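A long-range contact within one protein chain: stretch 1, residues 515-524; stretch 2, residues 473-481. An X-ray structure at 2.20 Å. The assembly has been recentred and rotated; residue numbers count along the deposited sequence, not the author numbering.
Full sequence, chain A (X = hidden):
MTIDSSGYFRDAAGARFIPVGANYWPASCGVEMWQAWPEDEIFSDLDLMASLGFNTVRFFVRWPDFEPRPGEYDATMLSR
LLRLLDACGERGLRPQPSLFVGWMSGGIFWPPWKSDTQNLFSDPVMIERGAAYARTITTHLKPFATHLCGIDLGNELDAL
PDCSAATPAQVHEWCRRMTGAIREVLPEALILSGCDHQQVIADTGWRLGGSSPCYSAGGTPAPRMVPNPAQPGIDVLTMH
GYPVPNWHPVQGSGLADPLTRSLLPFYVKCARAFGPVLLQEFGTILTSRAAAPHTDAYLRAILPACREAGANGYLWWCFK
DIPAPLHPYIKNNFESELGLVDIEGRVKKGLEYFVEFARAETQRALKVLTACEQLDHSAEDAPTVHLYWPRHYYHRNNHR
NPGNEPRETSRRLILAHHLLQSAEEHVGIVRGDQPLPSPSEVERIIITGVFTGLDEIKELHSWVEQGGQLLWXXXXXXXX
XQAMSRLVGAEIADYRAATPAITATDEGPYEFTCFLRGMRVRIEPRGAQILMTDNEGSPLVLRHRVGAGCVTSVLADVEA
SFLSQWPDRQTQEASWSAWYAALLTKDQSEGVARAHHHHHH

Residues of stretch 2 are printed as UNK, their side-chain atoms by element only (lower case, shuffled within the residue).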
# COMPACT_ATOMS: atom_id res chain seq x y z
N PHE A 515 10.04 10.91 -16.35
CA PHE A 515 9.27 11.20 -17.54
C PHE A 515 7.82 10.93 -17.21
O PHE A 515 7.51 10.07 -16.38
CB PHE A 515 9.78 10.35 -18.74
CG PHE A 515 11.23 10.59 -19.04
CD1 PHE A 515 12.22 9.82 -18.44
CD2 PHE A 515 11.62 11.63 -19.87
CE1 PHE A 515 13.56 10.07 -18.68
CE2 PHE A 515 12.96 11.88 -20.12
CZ PHE A 515 13.93 11.09 -19.52
N LEU A 516 6.94 11.69 -17.84
CA LEU A 516 5.56 11.69 -17.38
C LEU A 516 4.93 10.33 -17.62
O LEU A 516 5.04 9.76 -18.71
CB LEU A 516 4.75 12.79 -18.08
CG LEU A 516 3.49 13.25 -17.33
CD1 LEU A 516 3.85 14.08 -16.09
CD2 LEU A 516 2.57 14.05 -18.26
N ARG A 517 4.29 9.80 -16.57
CA ARG A 517 3.73 8.46 -16.54
C ARG A 517 4.79 7.40 -16.78
O ARG A 517 4.47 6.28 -17.16
CB ARG A 517 2.58 8.30 -17.54
CG ARG A 517 1.46 9.32 -17.40
CD ARG A 517 0.35 8.96 -18.36
NE ARG A 517 -0.71 9.97 -18.41
CZ ARG A 517 -1.82 9.91 -17.68
NH1 ARG A 517 -2.00 8.89 -16.82
NH2 ARG A 517 -2.76 10.85 -17.79
N GLY A 518 6.07 7.73 -16.57
CA GLY A 518 7.11 6.74 -16.75
C GLY A 518 7.43 6.41 -18.18
O GLY A 518 8.18 5.45 -18.43
N MET A 519 6.89 7.15 -19.15
CA MET A 519 7.09 6.85 -20.56
C MET A 519 7.76 8.03 -21.26
O MET A 519 7.54 9.20 -20.92
CB MET A 519 5.77 6.53 -21.25
CG MET A 519 5.16 5.23 -20.76
SD MET A 519 3.74 4.71 -21.72
CE MET A 519 2.50 5.92 -21.19
N ARG A 520 8.58 7.68 -22.24
CA ARG A 520 9.28 8.64 -23.07
C ARG A 520 8.91 8.41 -24.52
O ARG A 520 8.64 7.27 -24.94
CB ARG A 520 10.78 8.51 -22.84
CG ARG A 520 11.56 9.67 -23.34
CD ARG A 520 12.93 9.65 -22.75
NE ARG A 520 13.80 10.57 -23.47
CZ ARG A 520 15.12 10.51 -23.45
NH1 ARG A 520 15.73 9.55 -22.74
NH2 ARG A 520 15.82 11.39 -24.13
N VAL A 521 8.88 9.48 -25.31
CA VAL A 521 8.40 9.41 -26.68
C VAL A 521 9.46 9.94 -27.62
O VAL A 521 10.26 10.81 -27.25
CB VAL A 521 7.08 10.19 -26.90
CG1 VAL A 521 5.91 9.45 -26.27
CG2 VAL A 521 7.22 11.62 -26.40
N ARG A 522 9.45 9.41 -28.83
CA ARG A 522 10.22 9.94 -29.95
C ARG A 522 9.27 10.77 -30.82
O ARG A 522 8.24 10.27 -31.29
CB ARG A 522 10.84 8.81 -30.75
CG ARG A 522 11.89 9.28 -31.73
CD ARG A 522 11.80 8.54 -33.05
NE ARG A 522 12.44 7.23 -33.00
CZ ARG A 522 13.22 6.75 -33.96
NH1 ARG A 522 13.47 7.47 -35.05
NH2 ARG A 522 13.77 5.55 -33.84
N ILE A 523 9.60 12.03 -31.03
CA ILE A 523 8.70 12.91 -31.75
C ILE A 523 9.24 13.17 -33.16
O ILE A 523 10.42 12.99 -33.45
CB ILE A 523 8.46 14.23 -31.00
CG1 ILE A 523 9.78 14.93 -30.69
CG2 ILE A 523 7.65 13.94 -29.70
CD1 ILE A 523 10.21 15.95 -31.73
N GLU A 524 8.33 13.60 -34.03
CA GLU A 524 8.66 14.13 -35.34
C GLU A 524 8.16 15.56 -35.42
O GLU A 524 6.96 15.80 -35.20
CB GLU A 524 8.04 13.28 -36.45
CG GLU A 524 8.59 13.55 -37.83
CD GLU A 524 10.00 13.04 -38.00
OE1 GLU A 524 10.28 11.89 -37.54
OE2 GLU A 524 10.82 13.78 -38.58
N UNK A 473 5.91 21.78 -19.38
CA UNK A 473 6.78 20.70 -18.93
C UNK A 473 6.02 19.38 -19.04
O UNK A 473 4.99 19.20 -18.38
c UNK A 473 9.84 23.32 -16.53
n UNK A 473 8.83 22.50 -16.27
n UNK A 473 10.07 23.31 -17.83
c UNK A 473 7.28 20.95 -17.51
c UNK A 473 8.40 21.93 -17.45
c UNK A 473 9.19 22.45 -18.43
N UNK A 474 6.52 18.49 -19.91
CA UNK A 474 6.09 17.11 -20.09
C UNK A 474 4.65 17.01 -20.55
O UNK A 474 3.78 16.59 -19.77
c UNK A 474 6.28 16.32 -18.79
N UNK A 475 4.33 17.39 -21.78
CA UNK A 475 2.96 17.16 -22.28
C UNK A 475 2.60 15.69 -22.19
O UNK A 475 3.46 14.81 -22.22
c UNK A 475 5.11 18.24 -22.69
c UNK A 475 4.45 18.02 -24.00
c UNK A 475 3.01 17.64 -23.73
N UNK A 476 1.31 15.43 -22.04
CA UNK A 476 0.84 14.13 -21.58
C UNK A 476 0.57 13.21 -22.76
O UNK A 476 -0.33 13.50 -23.56
o UNK A 476 -0.37 11.93 -20.39
c UNK A 476 -1.04 12.98 -20.32
o UNK A 476 -2.22 13.02 -19.88
c UNK A 476 -0.41 14.30 -20.73
N UNK A 477 1.29 12.10 -22.90
CA UNK A 477 1.04 11.21 -24.04
C UNK A 477 -0.37 10.64 -24.06
O UNK A 477 -0.92 10.38 -25.14
c UNK A 477 3.09 10.65 -22.88
c UNK A 477 2.09 10.10 -23.87
c UNK A 477 2.32 11.58 -21.99
N UNK A 478 -0.99 10.45 -22.89
CA UNK A 478 -2.35 9.94 -22.85
C UNK A 478 -3.31 10.90 -23.54
O UNK A 478 -4.34 10.48 -24.08
c UNK A 478 -2.05 8.36 -20.92
c UNK A 478 -4.28 9.44 -21.25
c UNK A 478 -2.76 9.63 -21.39
N UNK A 479 -2.98 12.19 -23.59
CA UNK A 479 -3.82 13.14 -24.29
C UNK A 479 -3.14 13.73 -25.52
O UNK A 479 -3.50 14.83 -25.96
n UNK A 479 -4.92 13.56 -21.10
c UNK A 479 -4.26 14.25 -23.34
c UNK A 479 -5.32 13.76 -22.36
o UNK A 479 -6.45 13.50 -22.75
N UNK A 480 -2.18 13.01 -26.08
CA UNK A 480 -1.41 13.52 -27.22
C UNK A 480 -2.02 12.93 -28.48
O UNK A 480 -1.66 11.83 -28.92
c UNK A 480 3.10 14.37 -26.50
c UNK A 480 0.97 13.94 -27.96
c UNK A 480 0.73 14.31 -29.25
c UNK A 480 2.78 15.09 -28.79
c UNK A 480 4.03 15.70 -28.83
c UNK A 480 4.35 14.95 -26.54
c UNK A 480 0.07 13.17 -27.06
c UNK A 480 4.80 15.62 -27.70
c UNK A 480 2.29 14.42 -27.65
n UNK A 480 1.81 15.01 -29.76
N UNK A 481 -2.97 13.66 -29.06
CA UNK A 481 -3.50 13.32 -30.38
C UNK A 481 -3.40 14.54 -31.29
O UNK A 481 -2.44 15.31 -31.18
c UNK A 481 -4.93 12.81 -30.27

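Position 473 has six side-chain atoms: one carbon, then a five-membered ring of three carbons and two nitrogens. The side chain is out of reach of stretch 1 and makes no contact there. That ring is an imidazole, so the residue is His473.

Position 474 has a single side-chain carbon, which touches the side chain of Leu516. The residue is Ala474. Its CB lies 3.9 Å from CB of Leu516, and its backbone O is 3.2 Å from CD2 of Leu516. CA of Ala474 is 6.1 Å from CA of Leu516, so the two backbones run close here.

Position 475 has three carbons that close a ring onto the backbone nitrogen. Its CA-to-CB bond points away from stretch 1, and its ring takes no part in the contact. This is Pro475.

Position 476 has two carbons, the second carrying two oxygens. Both oxygens meet the guanidinium of Arg517. This short carboxylate is Asp476. OD1 accepts a hydrogen bond from NE of Arg517 at 2.8 Å, and OD2 accepts one from NH2 of Arg517 at 3.1 Å. Both are nearly straight and belong to a salt bridge.

Position 477 again has three carbons closed onto the backbone nitrogen. One ring carbon touches the side chain of Leu516. It is Pro477. Its CD lies 4.5 Å from CD2 of Leu516, an apolar contact at the start of a short 3-10 segment.

Position 478 has one carbon carrying two more, a beta-branched apolar side chain. One of its carbons lies over a face of the Arg517 guanidinium. It is Val478, and the carbon is CG2, 3.3 Å from NE of Arg517. The backbone N of Val478 also donates to OD1 of Asp476 at 3.0 Å.

Position 479 has two carbons, the second carrying one oxygen and one nitrogen. It makes no contact with stretch 1. This amide is Asn479. Its ND2 donates to OD2 of Asp476 at 3.0 Å.

Position 480 has one carbon, then fused five- and six-membered rings of eight carbons and one nitrogen. Ring carbons touch Val521 and Ile523. The indole identifies Trp480. CH2 lies 3.9 Å from CG2 of Ile523, and CZ3 lies 4.4 Å from CG2 of Val521.

Position 481 has one side-chain carbon, out of reach of stretch 1. This is Ala481, at the N-cap position before a helix.

The contact combines apolar packing with a salt bridge. Leu516 packs along residues 474 to 477, while Trp480 meets the strand at Val521 and Ile523. Asp476 grips the edge of the Arg517 guanidinium through two hydrogen bonds, and Val478 covers one face. Together the two stretches bury 464 Å².

Stretch 2, residues 473-481: HAPDPVNWA
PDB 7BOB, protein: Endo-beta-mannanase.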